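Local coordinates for prolyl endopeptidase (Myxococcus xanthus, PDB 2BKL), which probably hydrolyses oligopeptides on the carboxyl side of proline, and less often alanine, as a serine peptidase of the S9A family, at residues R564-L567 with G571-W574. Sequence-based numbering, arbitrary orientation.
Sequences RYHL and GRTW. With ZAH (N-[(benzyloxy)carbonyl]-L-alanyl-L-proline), chain C.
The edge of the W574 indole faces Y565, with W574 CE3 4.2 Å from Y565 CD2. The Y565 ring also slants against the backbone of G571, where Y565 CE2 comes to 3.2 Å from G571 O. The CG of Y565 sits between the backbone N and the carbonyl carbon (chi1 86°), which brings the far end of the ring close to 571-574. Y565 OH is hydrogen-bonded to G579 O. G571 packs close against 564-567, with G571 CA 4.3 Å from H566 CA.

W574 works in two directions. One face of its indole lies on the proline ring of ZAH, with C5 of ZAH 3.7 Å above the indole plane and over its centre. At the indole edge, NE1 donates a nearly straight bond (163°) to the carbamate oxygen O16 of ZAH, 2.9 Å away. A leucine in place of W574 would probably leave O16 without this donor and the proline ring without its flat support.

R572 crosses H566 at a slant, its chain extended from CG to NE. Its guanidinium and the imidazole stand 70° apart, and R572 NH2 meets the ring edge 3.8 Å from H566 CD2. R572 CG is 3.3 Å from H566 O. Salt bridges to D196 and E582 fix the guanidinium.

Y578 meets Y565 edge-to-face, and F456 stands almost perpendicular to W574. Both segments belong to the loop between strand 552-556 and helix 575-578 of the alpha/beta-hydrolase domain. I575 of that helix touches Y565 and H566, while D196 reaches R572 from the beta-propeller.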
ATOM      1  N   ARG A 564      -1.556 -19.572  11.190  1.00  5.96           N
ATOM      2  CA  ARG A 564      -0.099 -19.564  11.298  1.00  5.92           C
ATOM      3  C   ARG A 564       0.590 -18.301  10.741  1.00  6.83           C
ATOM      4  O   ARG A 564       1.800 -18.181  10.783  1.00  7.06           O
ATOM      5  CB  ARG A 564       0.503 -20.787  10.621  1.00  6.44           C
ATOM      6  CG  ARG A 564       0.123 -22.080  11.285  1.00  7.63           C
ATOM      7  CD  ARG A 564       0.631 -23.331  10.625  1.00  7.10           C
ATOM      8  NE  ARG A 564       2.076 -23.421  10.488  1.00  5.99           N
ATOM      9  CZ  ARG A 564       2.925 -23.751  11.475  1.00  6.47           C
ATOM     10  NH1 ARG A 564       2.496 -23.921  12.726  1.00  8.14           N
ATOM     11  NH2 ARG A 564       4.221 -23.877  11.189  1.00  8.24           N
ATOM     12  N   TYR A 565      -0.167 -17.332  10.244  1.00  5.51           N
ATOM     13  CA  TYR A 565       0.467 -16.190   9.553  1.00  5.46           C
ATOM     14  C   TYR A 565       1.468 -15.417  10.432  1.00  5.43           C
ATOM     15  O   TYR A 565       2.429 -14.866   9.916  1.00  6.00           O
ATOM     16  CB  TYR A 565      -0.585 -15.235   8.966  1.00  4.74           C
ATOM     17  CG  TYR A 565      -1.050 -14.208   9.965  1.00  4.49           C
ATOM     18  CD1 TYR A 565      -2.069 -14.488  10.874  1.00  5.80           C
ATOM     19  CD2 TYR A 565      -0.399 -12.972  10.085  1.00  5.97           C
ATOM     20  CE1 TYR A 565      -2.463 -13.554  11.840  1.00  6.10           C
ATOM     21  CE2 TYR A 565      -0.787 -12.034  11.069  1.00  4.47           C
ATOM     22  CZ  TYR A 565      -1.795 -12.326  11.928  1.00  4.90           C
ATOM     23  OH  TYR A 565      -2.131 -11.414  12.880  1.00  6.15           O
ATOM     24  N   HIS A 566       1.201 -15.360  11.728  1.00  5.16           N
ATOM     25  CA  HIS A 566       2.005 -14.553  12.639  1.00  6.11           C
ATOM     26  C   HIS A 566       3.438 -15.113  12.830  1.00  6.48           C
ATOM     27  O   HIS A 566       4.300 -14.424  13.356  1.00  9.33           O
ATOM     28  CB  HIS A 566       1.309 -14.441  13.991  1.00  7.52           C
ATOM     29  CG  HIS A 566       1.074 -15.769  14.635  1.00  7.25           C
ATOM     30  ND1 HIS A 566       0.092 -16.634  14.205  1.00  8.40           N
ATOM     31  CD2 HIS A 566       1.748 -16.419  15.616  1.00  8.72           C
ATOM     32  CE1 HIS A 566       0.159 -17.751  14.908  1.00  8.52           C
ATOM     33  NE2 HIS A 566       1.161 -17.649  15.768  1.00 10.09           N
ATOM     34  N   LEU A 567       3.679 -16.341  12.390  1.00  6.40           N
ATOM     35  CA  LEU A 567       4.973 -17.010  12.568  1.00  7.19           C
ATOM     36  C   LEU A 567       6.011 -16.675  11.508  1.00  7.96           C
ATOM     37  O   LEU A 567       7.173 -17.094  11.616  1.00  9.28           O
ATOM     38  CB  LEU A 567       4.765 -18.531  12.612  1.00  8.13           C
ATOM     39  CG  LEU A 567       3.812 -19.048  13.686  1.00  8.91           C
ATOM     40  CD1 LEU A 567       3.481 -20.526  13.459  1.00 10.18           C
ATOM     41  CD2 LEU A 567       4.406 -18.850  15.076  1.00  9.76           C
ATOM     42  N   GLY A 571       4.595 -10.866   9.905  1.00  6.48           N
ATOM     43  CA  GLY A 571       3.277 -11.161  10.407  1.00  6.22           C
ATOM     44  C   GLY A 571       2.890 -10.598  11.750  1.00  6.30           C
ATOM     45  O   GLY A 571       1.754 -10.215  11.947  1.00  6.62           O
ATOM     46  N   ARG A 572       3.801 -10.551  12.726  1.00  4.81           N
ATOM     47  CA  ARG A 572       3.424 -10.061  14.045  1.00  4.67           C
ATOM     48  C   ARG A 572       2.994  -8.598  14.013  1.00  5.12           C
ATOM     49  O   ARG A 572       2.195  -8.167  14.845  1.00  5.92           O
ATOM     50  CB  ARG A 572       4.532 -10.314  15.068  1.00  5.20           C
ATOM     51  CG  ARG A 572       4.729 -11.793  15.321  1.00  7.56           C
ATOM     52  CD  ARG A 572       5.634 -12.084  16.486  1.00  6.58           C
ATOM     53  NE  ARG A 572       5.683 -13.525  16.738  1.00  9.13           N
ATOM     54  CZ  ARG A 572       4.741 -14.216  17.388  1.00  6.98           C
ATOM     55  NH1 ARG A 572       3.665 -13.639  17.874  1.00  8.77           N
ATOM     56  NH2 ARG A 572       4.874 -15.524  17.490  1.00 11.67           N
ATOM     57  N   THR A 573       3.453  -7.848  13.025  1.00  4.87           N
ATOM     58  CA  THR A 573       3.052  -6.455  12.933  1.00  4.67           C
ATOM     59  C   THR A 573       1.588  -6.280  12.579  1.00  4.61           C
ATOM     60  O   THR A 573       1.072  -5.171  12.732  1.00  6.08           O
ATOM     61  CB  THR A 573       3.915  -5.640  11.925  1.00  5.15           C
ATOM     62  OG1 THR A 573       3.692  -6.063  10.579  1.00  7.09           O
ATOM     63  CG2 THR A 573       5.428  -5.758  12.220  1.00  6.59           C
ATOM     64  N   TRP A 574       0.944  -7.346  12.081  1.00  3.71           N
ATOM     65  CA  TRP A 574      -0.490  -7.282  11.749  1.00  5.23           C
ATOM     66  C   TRP A 574      -1.376  -7.868  12.827  1.00  5.75           C
ATOM     67  O   TRP A 574      -2.596  -7.841  12.682  1.00  5.68           O
ATOM     68  CB  TRP A 574      -0.779  -7.928  10.390  1.00  5.68           C
ATOM     69  CG  TRP A 574       0.185  -7.414   9.375  1.00  4.59           C
ATOM     70  CD1 TRP A 574       0.532  -6.125   9.172  1.00  5.97           C
ATOM     71  CD2 TRP A 574       0.929  -8.191   8.447  1.00  5.00           C
ATOM     72  NE1 TRP A 574       1.492  -6.034   8.190  1.00  5.89           N
ATOM     73  CE2 TRP A 574       1.750  -7.298   7.731  1.00  5.04           C
ATOM     74  CE3 TRP A 574       0.999  -9.562   8.157  1.00  6.24           C
ATOM     75  CZ2 TRP A 574       2.656  -7.724   6.769  1.00  8.15           C
ATOM     76  CZ3 TRP A 574       1.932  -9.986   7.182  1.00  6.33           C
ATOM     77  CH2 TRP A 574       2.726  -9.056   6.510  1.00  6.94           C
TER
HETATM   78  C1  ZAH C1533      -0.571  -6.497   2.473  1.00 16.72           C
HETATM   79  O2  ZAH C1533      -1.927  -6.175   2.682  1.00 12.44           O
HETATM   80  C3  ZAH C1533       0.223  -6.652   3.792  1.00 12.82           C
HETATM   81  C4  ZAH C1533      -0.306  -7.810   4.643  1.00 11.77           C
HETATM   82  C5  ZAH C1533      -1.343  -7.215   5.588  1.00  9.40           C
HETATM   83  C6  ZAH C1533      -1.008  -5.755   5.740  1.00  9.32           C
HETATM   84  N7  ZAH C1533       0.037  -5.538   4.748  1.00 10.44           N
HETATM   85  C8  ZAH C1533       0.697  -4.387   4.641  1.00 11.61           C
HETATM   86  O9  ZAH C1533       1.675  -4.317   3.756  1.00 12.23           O
HETATM   87  C10 ZAH C1533       0.560  -3.268   5.696  1.00  9.52           C
HETATM   88  C11 ZAH C1533      -0.666  -2.479   5.235  1.00 10.36           C
HETATM   89  N14 ZAH C1533       1.701  -2.387   5.704  1.00 12.44           N
HETATM   90  C15 ZAH C1533       2.845  -2.756   6.229  1.00 13.25           C
HETATM   91  O16 ZAH C1533       2.978  -3.900   6.849  1.00 10.27           O
HETATM   92  O17 ZAH C1533       3.952  -1.848   6.144  1.00 17.86           O
HETATM   93  C18 ZAH C1533       5.211  -2.401   6.604  1.00 22.51           C
HETATM   94  C19 ZAH C1533       6.400  -1.512   6.224  1.00 25.48           C
HETATM   95  C20 ZAH C1533       6.510  -0.237   6.794  1.00 27.08           C
HETATM   96  C21 ZAH C1533       7.581   0.587   6.448  1.00 27.90           C
HETATM   97  C22 ZAH C1533       8.551   0.125   5.554  1.00 28.90           C
HETATM   98  C23 ZAH C1533       8.460  -1.156   5.003  1.00 27.53           C
HETATM   99  C24 ZAH C1533       7.380  -1.973   5.337  1.00 28.07           C